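Local coordinates for uncharacterized protein YLR301W (Saccharomyces cerevisiae, PDB 3RBY) that is of unknown function and non-essential, but interacts with the kinase HRR25 and may interact with SEC72, at residues L24-T29 with I171-W176; H32-R37 with Q178-Q183; W53-T58 with F76-D81; N83-V88 with K184-I189. One frame throughout, in Å; residues are numbered along the deposited sequence.

Contact 1 (L24-T29 with I171-W176)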
loop_
_atom_site.group_PDB
_atom_site.type_symbol
_atom_site.label_atom_id
_atom_site.label_comp_id
_atom_site.label_asym_id
_atom_site.label_seq_id
_atom_site.Cartn_x
_atom_site.Cartn_y
_atom_site.Cartn_z
ATOM N N LEU A 24 -7.640 8.886 -3.205
ATOM C CA LEU A 24 -8.531 7.739 -3.241
ATOM C C LEU A 24 -9.342 7.852 -4.525
ATOM O O LEU A 24 -9.877 8.929 -4.830
ATOM C CB LEU A 24 -9.477 7.743 -2.029
ATOM C CG LEU A 24 -8.947 7.283 -0.660
ATOM C CD1 LEU A 24 -10.003 7.391 0.422
ATOM C CD2 LEU A 24 -8.436 5.853 -0.714
ATOM N N SER A 25 -9.434 6.760 -5.283
ATOM C CA SER A 25 -10.355 6.705 -6.424
ATOM C C SER A 25 -11.524 5.780 -6.120
ATOM O O SER A 25 -11.328 4.620 -5.738
ATOM C CB SER A 25 -9.642 6.258 -7.696
ATOM O OG SER A 25 -8.691 7.227 -8.134
ATOM N N SER A 26 -12.740 6.305 -6.272
ATOM C CA SER A 26 -13.948 5.514 -6.079
ATOM C C SER A 26 -14.564 5.125 -7.424
ATOM O O SER A 26 -14.902 5.994 -8.245
ATOM C CB SER A 26 -14.987 6.289 -5.257
ATOM O OG SER A 26 -14.422 6.846 -4.086
ATOM N N VAL A 27 -14.730 3.822 -7.643
ATOM C CA VAL A 27 -15.440 3.359 -8.829
ATOM C C VAL A 27 -16.674 2.570 -8.397
ATOM O O VAL A 27 -16.562 1.498 -7.795
ATOM C CB VAL A 27 -14.539 2.512 -9.741
ATOM C CG1 VAL A 27 -15.302 2.107 -11.015
ATOM C CG2 VAL A 27 -13.275 3.290 -10.106
ATOM N N SER A 28 -17.856 3.109 -8.695
ATOM C CA SER A 28 -19.083 2.441 -8.299
ATOM C C SER A 28 -19.268 1.169 -9.121
ATOM O O SER A 28 -18.627 0.995 -10.159
ATOM C CB SER A 28 -20.298 3.354 -8.481
ATOM O OG SER A 28 -20.544 3.610 -9.854
ATOM N N THR A 29 -20.142 0.290 -8.642
ATOM C CA THR A 29 -20.472 -0.938 -9.335
ATOM C C THR A 29 -20.941 -0.617 -10.762
ATOM O O THR A 29 -20.499 -1.242 -11.727
ATOM C CB THR A 29 -21.594 -1.676 -8.590
ATOM O OG1 THR A 29 -21.208 -1.883 -7.222
ATOM C CG2 THR A 29 -21.884 -3.035 -9.254
ATOM N N ILE A 171 -20.226 9.708 -4.684
ATOM C CA ILE A 171 -20.086 8.258 -4.835
ATOM C C ILE A 171 -19.830 7.617 -3.480
ATOM O O ILE A 171 -18.824 7.923 -2.813
ATOM C CB ILE A 171 -18.960 7.890 -5.837
ATOM C CG1 ILE A 171 -19.333 8.373 -7.238
ATOM C CG2 ILE A 171 -18.710 6.379 -5.830
ATOM C CD1 ILE A 171 -18.247 8.197 -8.262
ATOM N N VAL A 172 -20.760 6.747 -3.075
ATOM C CA VAL A 172 -20.720 6.088 -1.776
ATOM C C VAL A 172 -20.302 4.614 -1.936
ATOM O O VAL A 172 -21.058 3.794 -2.483
ATOM C CB VAL A 172 -22.113 6.169 -1.063
ATOM C CG1 VAL A 172 -22.071 5.532 0.327
ATOM C CG2 VAL A 172 -22.582 7.608 -0.943
ATOM N N ILE A 173 -19.109 4.276 -1.452
ATOM C CA ILE A 173 -18.675 2.882 -1.444
ATOM C C ILE A 173 -18.370 2.396 -0.025
ATOM O O ILE A 173 -17.391 2.837 0.624
ATOM C CB ILE A 173 -17.454 2.661 -2.337
ATOM C CG1 ILE A 173 -17.721 3.248 -3.731
ATOM C CG2 ILE A 173 -17.117 1.163 -2.410
ATOM C CD1 ILE A 173 -16.555 3.089 -4.685
ATOM N N GLY A 174 -19.198 1.471 0.448
ATOM C CA GLY A 174 -19.109 1.040 1.829
ATOM C C GLY A 174 -19.150 2.240 2.758
ATOM O O GLY A 174 -20.123 3.024 2.729
ATOM N N ARG A 175 -18.093 2.403 3.560
ATOM C CA ARG A 175 -18.034 3.497 4.521
ATOM C C ARG A 175 -17.474 4.791 3.941
ATOM O O ARG A 175 -17.536 5.843 4.584
ATOM C CB ARG A 175 -17.217 3.086 5.740
ATOM C CG ARG A 175 -17.859 1.986 6.589
ATOM C CD ARG A 175 -16.931 1.669 7.750
ATOM N NE ARG A 175 -17.643 1.471 9.009
ATOM C CZ ARG A 175 -18.371 0.397 9.266
ATOM N NH1 ARG A 175 -18.494 -0.552 8.342
ATOM N NH2 ARG A 175 -18.987 0.279 10.433
ATOM N N TRP A 176 -16.948 4.722 2.721
ATOM C CA TRP A 176 -16.201 5.855 2.153
ATOM C C TRP A 176 -16.966 6.647 1.086
ATOM O O TRP A 176 -17.334 6.112 0.033
ATOM C CB TRP A 176 -14.874 5.381 1.564
ATOM C CG TRP A 176 -13.937 4.779 2.563
ATOM C CD1 TRP A 176 -13.974 3.507 3.056
ATOM C CD2 TRP A 176 -12.793 5.417 3.176
ATOM N NE1 TRP A 176 -12.940 3.316 3.948
ATOM C CE2 TRP A 176 -12.199 4.468 4.040
ATOM C CE3 TRP A 176 -12.230 6.696 3.089
ATOM C CZ2 TRP A 176 -11.051 4.759 4.816
ATOM C CZ3 TRP A 176 -11.083 6.987 3.855
ATOM C CH2 TRP A 176 -10.510 6.024 4.703
HETATM O O HOH W 1 -16.292 6.808 -2.357
#
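L24 brings its CD1 methyl obliquely against the benzo part of the W176 indole. CD1 is 3.5 Å from W176 CE3 and meets CZ3 as well. The two side chains cross at about a right angle. Outside the two segments, W176 NE1 is taken up by the carbonyl oxygen of R137. S26 comes next and points at the other strand. Its CB sits between two isoleucine methyls, 3.6 Å from I173 CD1 and 3.8 Å from I171 CG2. Its OG stands anti to the carbonyl carbon (chi1 -49°) and gives its hydrogen to a water. That water donates in turn to I171 O at 2.8 Å and to W176 O. The same OG also accepts from Q178 NE2. Here two antiparallel sheets of the beta-rich fold face each other. The axes of strands 24-27 and 171-173 run at 92°, 7.5 Å apart at their closest, so the sheets pack orthogonally. A type II' beta turn from I173 to W176 links strands 166-173 and 176-183, with W176 N bonded to I173 O. V27 contributes its backbone: its O lies 3.5 Å from I173 CD1. S28 ends the contact, with CB 4.3 Å from I171 CG2. Its OG turns to E242, on strand 236-244 of the second sheet.

Contact 2 (H32-R37 with Q178-Q183)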
loop_
_atom_site.group_PDB
_atom_site.type_symbol
_atom_site.label_atom_id
_atom_site.label_comp_id
_atom_site.label_asym_id
_atom_site.label_seq_id
_atom_site.Cartn_x
_atom_site.Cartn_y
_atom_site.Cartn_z
ATOM N N HIS A 32 -19.515 4.550 -12.330
ATOM C CA HIS A 32 -19.282 5.978 -12.092
ATOM C C HIS A 32 -18.011 6.135 -11.226
ATOM O O HIS A 32 -17.730 5.285 -10.362
ATOM C CB HIS A 32 -20.496 6.607 -11.405
ATOM C CG HIS A 32 -21.801 6.224 -12.026
ATOM N ND1 HIS A 32 -22.080 6.441 -13.362
ATOM C CD2 HIS A 32 -22.892 5.601 -11.513
ATOM C CE1 HIS A 32 -23.287 5.986 -13.637
ATOM N NE2 HIS A 32 -23.804 5.472 -12.532
ATOM N N TYR A 33 -17.242 7.198 -11.463
ATOM C CA TYR A 33 -15.940 7.343 -10.809
ATOM C C TYR A 33 -15.629 8.783 -10.371
ATOM O O TYR A 33 -16.015 9.748 -11.049
ATOM C CB TYR A 33 -14.830 6.836 -11.742
ATOM C CG TYR A 33 -14.681 7.676 -12.989
ATOM C CD1 TYR A 33 -13.836 8.777 -13.007
ATOM C CD2 TYR A 33 -15.397 7.377 -14.153
ATOM C CE1 TYR A 33 -13.693 9.559 -14.142
ATOM C CE2 TYR A 33 -15.261 8.160 -15.302
ATOM C CZ TYR A 33 -14.408 9.249 -15.284
ATOM O OH TYR A 33 -14.262 10.034 -16.409
ATOM N N ILE A 34 -14.932 8.909 -9.237
ATOM C CA ILE A 34 -14.364 10.181 -8.775
ATOM C C ILE A 34 -12.975 9.924 -8.183
ATOM O O ILE A 34 -12.722 8.858 -7.611
ATOM C CB ILE A 34 -15.257 10.844 -7.713
ATOM C CG1 ILE A 34 -14.700 12.206 -7.294
ATOM C CG2 ILE A 34 -15.391 9.947 -6.507
ATOM C CD1 ILE A 34 -15.739 13.080 -6.621
ATOM N N SER A 35 -12.074 10.886 -8.333
ATOM C CA SER A 35 -10.742 10.769 -7.763
ATOM C C SER A 35 -10.330 12.100 -7.129
ATOM O O SER A 35 -10.136 13.088 -7.843
ATOM C CB SER A 35 -9.728 10.332 -8.833
ATOM O OG SER A 35 -8.463 10.027 -8.264
ATOM N N LEU A 36 -10.230 12.134 -5.794
ATOM C CA LEU A 36 -9.823 13.344 -5.068
ATOM C C LEU A 36 -8.368 13.190 -4.645
ATOM O O LEU A 36 -7.982 12.135 -4.120
ATOM C CB LEU A 36 -10.717 13.592 -3.851
ATOM C CG LEU A 36 -12.197 13.754 -4.206
ATOM C CD1 LEU A 36 -13.053 14.053 -2.966
ATOM C CD2 LEU A 36 -12.364 14.843 -5.271
ATOM N N ARG A 37 -7.550 14.217 -4.897
ATOM C CA ARG A 37 -6.099 14.097 -4.667
ATOM C C ARG A 37 -5.526 15.203 -3.772
ATOM O O ARG A 37 -4.597 15.915 -4.158
ATOM C CB ARG A 37 -5.362 13.993 -6.012
ATOM C CG ARG A 37 -6.062 12.976 -6.965
ATOM C CD ARG A 37 -5.225 12.503 -8.161
ATOM N NE ARG A 37 -5.874 11.354 -8.788
ATOM C CZ ARG A 37 -5.388 10.633 -9.797
ATOM N NH1 ARG A 37 -4.219 10.933 -10.343
ATOM N NH2 ARG A 37 -6.083 9.592 -10.256
ATOM N N GLN A 178 -16.974 10.000 -1.445
ATOM C CA GLN A 178 -16.310 11.119 -2.096
ATOM C C GLN A 178 -17.289 11.821 -3.025
ATOM O O GLN A 178 -18.119 11.166 -3.672
ATOM C CB GLN A 178 -15.077 10.660 -2.858
ATOM C CG GLN A 178 -13.993 10.096 -1.969
ATOM C CD GLN A 178 -12.694 9.937 -2.712
ATOM O OE1 GLN A 178 -11.695 10.603 -2.389
ATOM N NE2 GLN A 178 -12.690 9.064 -3.722
ATOM N N GLY A 179 -17.197 13.147 -3.069
ATOM C CA GLY A 179 -18.131 13.947 -3.832
ATOM C C GLY A 179 -17.553 15.254 -4.357
ATOM O O GLY A 179 -16.554 15.767 -3.835
ATOM N N PHE A 180 -18.179 15.788 -5.405
ATOM C CA PHE A 180 -17.892 17.149 -5.843
ATOM C C PHE A 180 -19.182 17.928 -6.146
ATOM O O PHE A 180 -20.257 17.342 -6.320
ATOM C CB PHE A 180 -16.924 17.167 -7.031
ATOM C CG PHE A 180 -17.599 17.145 -8.383
ATOM C CD1 PHE A 180 -18.012 15.943 -8.960
ATOM C CD2 PHE A 180 -17.798 18.326 -9.090
ATOM C CE1 PHE A 180 -18.630 15.917 -10.211
ATOM C CE2 PHE A 180 -18.412 18.309 -10.357
ATOM C CZ PHE A 180 -18.826 17.099 -10.913
ATOM N N LEU A 181 -19.065 19.253 -6.140
ATOM C CA LEU A 181 -20.125 20.165 -6.578
ATOM C C LEU A 181 -19.443 21.374 -7.209
ATOM O O LEU A 181 -18.659 22.058 -6.556
ATOM C CB LEU A 181 -21.021 20.595 -5.407
ATOM C CG LEU A 181 -22.201 21.534 -5.722
ATOM C CD1 LEU A 181 -23.120 20.924 -6.811
ATOM C CD2 LEU A 181 -22.999 21.883 -4.455
ATOM N N SER A 182 -19.703 21.614 -8.490
ATOM C CA SER A 182 -19.094 22.743 -9.179
ATOM C C SER A 182 -20.148 23.667 -9.798
ATOM O O SER A 182 -21.221 23.213 -10.231
ATOM C CB SER A 182 -18.120 22.262 -10.251
ATOM O OG SER A 182 -18.814 21.660 -11.326
ATOM N N GLN A 183 -19.846 24.966 -9.818
ATOM C CA GLN A 183 -20.716 25.944 -10.466
ATOM C C GLN A 183 -20.462 25.960 -11.962
ATOM O O GLN A 183 -19.333 26.205 -12.394
ATOM C CB GLN A 183 -20.466 27.335 -9.923
ATOM C CG GLN A 183 -21.038 27.571 -8.561
ATOM C CD GLN A 183 -20.621 28.917 -8.023
ATOM O OE1 GLN A 183 -19.896 29.661 -8.688
ATOM N NE2 GLN A 183 -21.077 29.242 -6.819
#
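I34 and L36 point from strand 33-37 onto Q178 and G179 of strand 178-183. This is orthogonal packing of two antiparallel sheets, with the strand axes at 89° and 7.3 Å apart at their closest. The tight part lies around I34 and Q178. I34 CG2 touches Q178 CB at 3.7 Å. I34 CD1 reaches on to the backbone, 3.6 Å from G179 C. CG1, which carries CD1, is anti to the backbone N (chi1 -177°). L36 and Q178 reach toward each other tip to tip; Q178 OE1 meets L36 CB at 3.5 Å and also touches CG and CD1. The amide is buried but well served: OE1 accepts from R196, and NE2 donates to S26 OG and L24 O. An alanine at Q178 would probably leave R196 and L24 O without these mates and open a gap beside L36. The contact loosens toward F180. No solvent side appears here, since every touching residue is buried. I34 CD1 lies at the edge of the F180 ring, 4.3 Å from F180 CB. On the far face of strand 33-37, R37 grips S35 OG with NE and NH2, and NE lies 3.0 Å from that oxygen.

Contact 3 (W53-T58 with F76-D81)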
loop_
_atom_site.group_PDB
_atom_site.type_symbol
_atom_site.label_atom_id
_atom_site.label_comp_id
_atom_site.label_asym_id
_atom_site.label_seq_id
_atom_site.Cartn_x
_atom_site.Cartn_y
_atom_site.Cartn_z
ATOM N N TRP A 53 -4.835 17.430 -7.908
ATOM C CA TRP A 53 -5.801 17.329 -8.994
ATOM C C TRP A 53 -7.087 16.664 -8.510
ATOM O O TRP A 53 -7.146 16.142 -7.398
ATOM C CB TRP A 53 -5.157 16.486 -10.095
ATOM C CG TRP A 53 -5.921 16.495 -11.383
ATOM C CD1 TRP A 53 -6.701 17.504 -11.865
ATOM C CD2 TRP A 53 -5.979 15.444 -12.355
ATOM N NE1 TRP A 53 -7.240 17.148 -13.077
ATOM C CE2 TRP A 53 -6.812 15.887 -13.400
ATOM C CE3 TRP A 53 -5.407 14.171 -12.443
ATOM C CZ2 TRP A 53 -7.089 15.104 -14.518
ATOM C CZ3 TRP A 53 -5.682 13.396 -13.554
ATOM C CH2 TRP A 53 -6.515 13.865 -14.576
ATOM N N ALA A 54 -8.114 16.688 -9.353
ATOM C CA ALA A 54 -9.399 16.080 -9.024
ATOM C C ALA A 54 -10.235 15.905 -10.285
ATOM O O ALA A 54 -10.281 16.794 -11.135
ATOM C CB ALA A 54 -10.140 16.925 -8.004
ATOM N N PHE A 55 -10.896 14.758 -10.407
ATOM C CA PHE A 55 -11.705 14.482 -11.585
ATOM C C PHE A 55 -12.797 13.478 -11.259
ATOM O O PHE A 55 -12.751 12.797 -10.226
ATOM C CB PHE A 55 -10.848 14.010 -12.771
ATOM C CG PHE A 55 -10.144 12.680 -12.561
ATOM C CD1 PHE A 55 -8.773 12.634 -12.295
ATOM C CD2 PHE A 55 -10.835 11.477 -12.675
ATOM C CE1 PHE A 55 -8.105 11.411 -12.125
ATOM C CE2 PHE A 55 -10.174 10.245 -12.516
ATOM C CZ PHE A 55 -8.805 10.216 -12.239
ATOM N N ALA A 56 -13.791 13.411 -12.137
ATOM C CA ALA A 56 -14.925 12.521 -11.948
ATOM C C ALA A 56 -15.659 12.373 -13.275
ATOM O O ALA A 56 -15.501 13.200 -14.186
ATOM C CB ALA A 56 -15.858 13.060 -10.868
ATOM N N GLY A 57 -16.449 11.319 -13.397
ATOM C CA GLY A 57 -17.247 11.130 -14.590
ATOM C C GLY A 57 -18.242 10.039 -14.308
ATOM O O GLY A 57 -17.977 9.136 -13.503
ATOM N N THR A 58 -19.399 10.129 -14.952
ATOM C CA THR A 58 -20.384 9.047 -14.926
ATOM C C THR A 58 -19.880 7.935 -15.841
ATOM O O THR A 58 -18.909 8.139 -16.587
ATOM C CB THR A 58 -21.773 9.579 -15.327
ATOM O OG1 THR A 58 -21.629 10.408 -16.487
ATOM C CG2 THR A 58 -22.360 10.444 -14.167
ATOM N N PHE A 76 -10.360 7.833 -20.947
ATOM C CA PHE A 76 -11.098 8.831 -20.182
ATOM C C PHE A 76 -11.378 10.093 -20.963
ATOM O O PHE A 76 -10.487 10.662 -21.595
ATOM C CB PHE A 76 -10.335 9.226 -18.911
ATOM C CG PHE A 76 -10.266 8.136 -17.877
ATOM C CD1 PHE A 76 -9.188 7.269 -17.842
ATOM C CD2 PHE A 76 -11.274 7.986 -16.932
ATOM C CE1 PHE A 76 -9.118 6.262 -16.890
ATOM C CE2 PHE A 76 -11.213 6.978 -15.976
ATOM C CZ PHE A 76 -10.137 6.117 -15.955
ATOM N N ASN A 77 -12.626 10.533 -20.891
ATOM C CA ASN A 77 -12.983 11.905 -21.237
ATOM C C ASN A 77 -13.698 12.524 -20.048
ATOM O O ASN A 77 -14.924 12.423 -19.919
ATOM C CB ASN A 77 -13.850 11.954 -22.505
ATOM C CG ASN A 77 -13.054 11.628 -23.753
ATOM O OD1 ASN A 77 -13.061 10.488 -24.219
ATOM N ND2 ASN A 77 -12.328 12.621 -24.278
ATOM N N PHE A 78 -12.923 13.145 -19.168
ATOM C CA PHE A 78 -13.433 13.561 -17.863
ATOM C C PHE A 78 -14.636 14.496 -17.914
ATOM O O PHE A 78 -14.738 15.376 -18.773
ATOM C CB PHE A 78 -12.303 14.199 -17.049
ATOM C CG PHE A 78 -11.118 13.292 -16.876
ATOM C CD1 PHE A 78 -9.894 13.595 -17.457
ATOM C CD2 PHE A 78 -11.245 12.107 -16.168
ATOM C CE1 PHE A 78 -8.805 12.740 -17.304
ATOM C CE2 PHE A 78 -10.168 11.248 -16.014
ATOM C CZ PHE A 78 -8.944 11.563 -16.585
ATOM N N TRP A 79 -15.556 14.293 -16.986
ATOM C CA TRP A 79 -16.656 15.234 -16.793
ATOM C C TRP A 79 -16.135 16.412 -15.953
ATOM O O TRP A 79 -16.118 17.567 -16.399
ATOM C CB TRP A 79 -17.810 14.523 -16.079
ATOM C CG TRP A 79 -19.019 15.378 -15.879
ATOM C CD1 TRP A 79 -19.402 16.453 -16.632
ATOM C CD2 TRP A 79 -19.995 15.248 -14.836
ATOM N NE1 TRP A 79 -20.565 16.991 -16.125
ATOM C CE2 TRP A 79 -20.950 16.267 -15.026
ATOM C CE3 TRP A 79 -20.163 14.356 -13.773
ATOM C CZ2 TRP A 79 -22.056 16.422 -14.188
ATOM C CZ3 TRP A 79 -21.263 14.507 -12.942
ATOM C CH2 TRP A 79 -22.196 15.538 -13.154
ATOM N N LEU A 80 -15.717 16.104 -14.725
ATOM C CA LEU A 80 -14.964 17.047 -13.901
ATOM C C LEU A 80 -13.479 16.901 -14.211
ATOM O O LEU A 80 -12.947 15.794 -14.170
ATOM C CB LEU A 80 -15.190 16.727 -12.417
ATOM C CG LEU A 80 -14.895 17.735 -11.300
ATOM C CD1 LEU A 80 -14.210 17.031 -10.128
ATOM C CD2 LEU A 80 -14.067 18.912 -11.786
ATOM N N ASP A 81 -12.816 18.013 -14.522
ATOM C CA ASP A 81 -11.350 18.062 -14.603
ATOM C C ASP A 81 -10.883 19.439 -14.124
ATOM O O ASP A 81 -10.959 20.419 -14.873
ATOM C CB ASP A 81 -10.875 17.814 -16.028
ATOM C CG ASP A 81 -9.362 17.846 -16.157
ATOM O OD1 ASP A 81 -8.689 18.423 -15.271
ATOM O OD2 ASP A 81 -8.842 17.301 -17.162
#
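A56 and L80 form an antiparallel hydrogen-bonded pair, and a classic beta bulge sets W79 and L80 opposite A56. L80 N donates to A56 O at 3.0 Å, W79 N adds a weak bond to the same oxygen, and A56 N donates to L80 O. Strand 80-81 is an outermost strand of the larger sheet within this chain. A56 CB and L80 CB touch at 4.0 Å. On the face of F55 and D81, the rings of W53, F55 and F78 cluster. The W53 edge is turned to the F78 face in an offset edge-to-face pair, planes at 90°, with W53 CH2 3.7 Å from F78 CE1. F78 CE2 lies over one face of F55, 3.4 Å from F55 CD2. The indole also bonds D81: NE1 donates to OD1 at 2.9 Å, in the ring plane but from above the carboxylate plane. A leucine at W53 would probably leave D81 OD1 without this donor and F78 without its edge-on neighbour. D81 is the N-cap of helix 82-86, and OD1 also accepts a weak bond from N83 N. The carboxylate thus takes N-H groups from both ring and helix start, which would probably help to stabilise its negative charge.

Contact 4 (N83-V88 with K184-I189)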
loop_
_atom_site.group_PDB
_atom_site.type_symbol
_atom_site.label_atom_id
_atom_site.label_comp_id
_atom_site.label_asym_id
_atom_site.label_seq_id
_atom_site.Cartn_x
_atom_site.Cartn_y
_atom_site.Cartn_z
ATOM N N ASN A 83 -8.293 20.914 -13.946
ATOM C CA ASN A 83 -7.430 21.586 -14.911
ATOM C C ASN A 83 -8.256 22.402 -15.898
ATOM O O ASN A 83 -8.073 23.612 -16.012
ATOM C CB ASN A 83 -6.552 20.587 -15.676
ATOM C CG ASN A 83 -5.508 19.918 -14.789
ATOM O OD1 ASN A 83 -5.120 20.444 -13.730
ATOM N ND2 ASN A 83 -5.036 18.746 -15.226
ATOM N N VAL A 84 -9.169 21.746 -16.611
ATOM C CA VAL A 84 -9.976 22.476 -17.580
ATOM C C VAL A 84 -10.903 23.461 -16.878
ATOM O O VAL A 84 -11.146 24.557 -17.378
ATOM C CB VAL A 84 -10.781 21.561 -18.556
ATOM C CG1 VAL A 84 -10.205 20.155 -18.600
ATOM C CG2 VAL A 84 -12.256 21.552 -18.199
ATOM N N TYR A 85 -11.421 23.082 -15.720
ATOM C CA TYR A 85 -12.285 23.995 -14.985
ATOM C C TYR A 85 -11.554 25.287 -14.668
ATOM O O TYR A 85 -12.089 26.367 -14.870
ATOM C CB TYR A 85 -12.758 23.370 -13.673
ATOM C CG TYR A 85 -13.836 24.174 -12.988
ATOM C CD1 TYR A 85 -13.514 25.191 -12.104
ATOM C CD2 TYR A 85 -15.181 23.915 -13.234
ATOM C CE1 TYR A 85 -14.504 25.932 -11.474
ATOM C CE2 TYR A 85 -16.181 24.642 -12.606
ATOM C CZ TYR A 85 -15.837 25.652 -11.730
ATOM O OH TYR A 85 -16.833 26.371 -11.106
ATOM N N LEU A 86 -10.331 25.154 -14.156
ATOM C CA LEU A 86 -9.544 26.288 -13.692
ATOM C C LEU A 86 -8.597 26.835 -14.761
ATOM O O LEU A 86 -7.821 27.760 -14.487
ATOM C CB LEU A 86 -8.737 25.903 -12.450
ATOM C CG LEU A 86 -9.548 25.605 -11.188
ATOM C CD1 LEU A 86 -8.644 25.128 -10.050
ATOM C CD2 LEU A 86 -10.361 26.824 -10.765
ATOM N N ASN A 87 -8.652 26.269 -15.966
ATOM C CA ASN A 87 -7.823 26.751 -17.073
ATOM C C ASN A 87 -6.319 26.639 -16.801
ATOM O O ASN A 87 -5.542 27.490 -17.228
ATOM C CB ASN A 87 -8.165 28.207 -17.410
ATOM C CG ASN A 87 -9.610 28.388 -17.835
ATOM O OD1 ASN A 87 -10.455 28.847 -17.055
ATOM N ND2 ASN A 87 -9.903 28.033 -19.080
ATOM N N VAL A 88 -5.922 25.587 -16.093
ATOM C CA VAL A 88 -4.525 25.382 -15.729
ATOM C C VAL A 88 -3.659 25.148 -16.951
ATOM O O VAL A 88 -3.771 24.108 -17.610
ATOM C CB VAL A 88 -4.365 24.177 -14.814
ATOM C CG1 VAL A 88 -2.896 23.983 -14.477
ATOM C CG2 VAL A 88 -5.231 24.345 -13.569
ATOM N N LYS A 184 -21.502 25.694 -12.746
ATOM C CA LYS A 184 -21.376 25.609 -14.198
ATOM C C LYS A 184 -20.677 26.822 -14.804
ATOM O O LYS A 184 -19.679 26.682 -15.511
ATOM C CB LYS A 184 -22.749 25.413 -14.844
ATOM C CG LYS A 184 -23.238 23.975 -14.830
ATOM C CD LYS A 184 -23.946 23.618 -16.126
ATOM C CE LYS A 184 -24.835 22.400 -15.950
ATOM N NZ LYS A 184 -24.361 21.245 -16.760
ATOM N N ASN A 185 -21.215 28.006 -14.532
ATOM C CA ASN A 185 -20.660 29.245 -15.061
ATOM C C ASN A 185 -19.600 29.845 -14.145
ATOM O O ASN A 185 -19.827 30.874 -13.509
ATOM C CB ASN A 185 -21.774 30.264 -15.314
ATOM C CG ASN A 185 -21.306 31.448 -16.135
ATOM O OD1 ASN A 185 -22.019 31.929 -17.016
ATOM N ND2 ASN A 185 -20.099 31.925 -15.852
ATOM N N ASN A 186 -18.441 29.197 -14.084
ATOM C CA ASN A 186 -17.347 29.672 -13.248
ATOM C C ASN A 186 -16.037 28.944 -13.531
ATOM O O ASN A 186 -16.008 27.721 -13.655
ATOM C CB ASN A 186 -17.707 29.548 -11.767
ATOM C CG ASN A 186 -16.764 30.326 -10.869
ATOM O OD1 ASN A 186 -17.158 30.817 -9.811
ATOM N ND2 ASN A 186 -15.510 30.442 -11.290
ATOM N N ASN A 187 -14.955 29.709 -13.633
ATOM C CA ASN A 187 -13.636 29.144 -13.888
ATOM C C ASN A 187 -12.676 29.427 -12.739
ATOM O O ASN A 187 -11.458 29.357 -12.902
ATOM C CB ASN A 187 -13.064 29.683 -15.200
ATOM C CG ASN A 187 -13.442 31.130 -15.451
ATOM O OD1 ASN A 187 -13.366 31.617 -16.579
ATOM N ND2 ASN A 187 -13.851 31.827 -14.397
ATOM N N THR A 188 -13.235 29.749 -11.577
ATOM C CA THR A 188 -12.437 30.045 -10.397
ATOM C C THR A 188 -12.608 29.010 -9.279
ATOM O O THR A 188 -13.638 28.327 -9.169
ATOM C CB THR A 188 -12.746 31.455 -9.812
ATOM O OG1 THR A 188 -13.721 31.349 -8.764
ATOM C CG2 THR A 188 -13.238 32.420 -10.902
ATOM N N ILE A 189 -11.576 28.929 -8.450
ATOM C CA ILE A 189 -11.530 28.082 -7.268
ATOM C C ILE A 189 -12.752 28.288 -6.389
ATOM O O ILE A 189 -13.090 27.454 -5.534
ATOM C CB ILE A 189 -10.262 28.429 -6.467
ATOM C CG1 ILE A 189 -9.208 27.339 -6.634
ATOM C CG2 ILE A 189 -10.575 28.743 -4.993
ATOM C CD1 ILE A 189 -8.007 27.778 -7.461
#
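Y85 lies with one face of its ring against the backbone carbonyl of N186. The oxygen sits over the ring, so close in the model that its exact position is doubtful. At the ring edge, near its plane, T188 O is 3.4 Å from Y85 CE1. CG of Y85 is anti to the backbone N (chi1 -170°), which sets it beside the carbonyl carbon. The phenol OH bonds Q183 O, just before the loop. The backbones meet here too: N187 CA makes a CA-H...O contact with Y85 O at 3.3 Å. L86 is the apolar partner. Its CD2 packs on the loop backbone, 3.4 Å from I189 N, while its CD1 meets I189 CD1 at 3.8 Å. F49 touches both L86 and I189. The helix ends in a Schellman motif, with V88 N bonded to N83 O at 2.9 Å and a weak bond from N87 N to V84 O. N87 has positive phi (61°) as the C-prime residue. Its OD1 lies 3.3 Å from N187 CB, and the two amide planes are turned 67° apart. The contact thus joins helix 82-86 to the loop between strands 176-183 and 192-199. It lies at the surface, and N87, N187 and T188 are exposed. Its chemistry implies a mainly apolar fit, L86 methyls against loop main chain and I189 CD1, with the Y85 hydroxyl bond to Q183 O as a polar tie nearby.

In the fold
Contacts 1 and 2 are successive crossings of the same two sheets, with centres 11 Å apart. I171 N and Q178 O, 2.8 Å apart, join them in one sheet, and S25 OG and S35 OG join them in the other. Contact 3 continues the larger sheet, its centre 8 Å from that of contact 2, through S35 N to F55 O at 2.8 Å. Contact 4 follows at the surface, about 25 Å from contact 1 between centres. Its helix starts directly after strand 80-81 of contact 3. Y85 OH ties it to Q183 O of contact 2. Bound triethylene glycol, probably from crystallisation, lies about 4 Å from the side chain of V27 in contact 1, and likewise from that of W53 in contact 3; no active site is known.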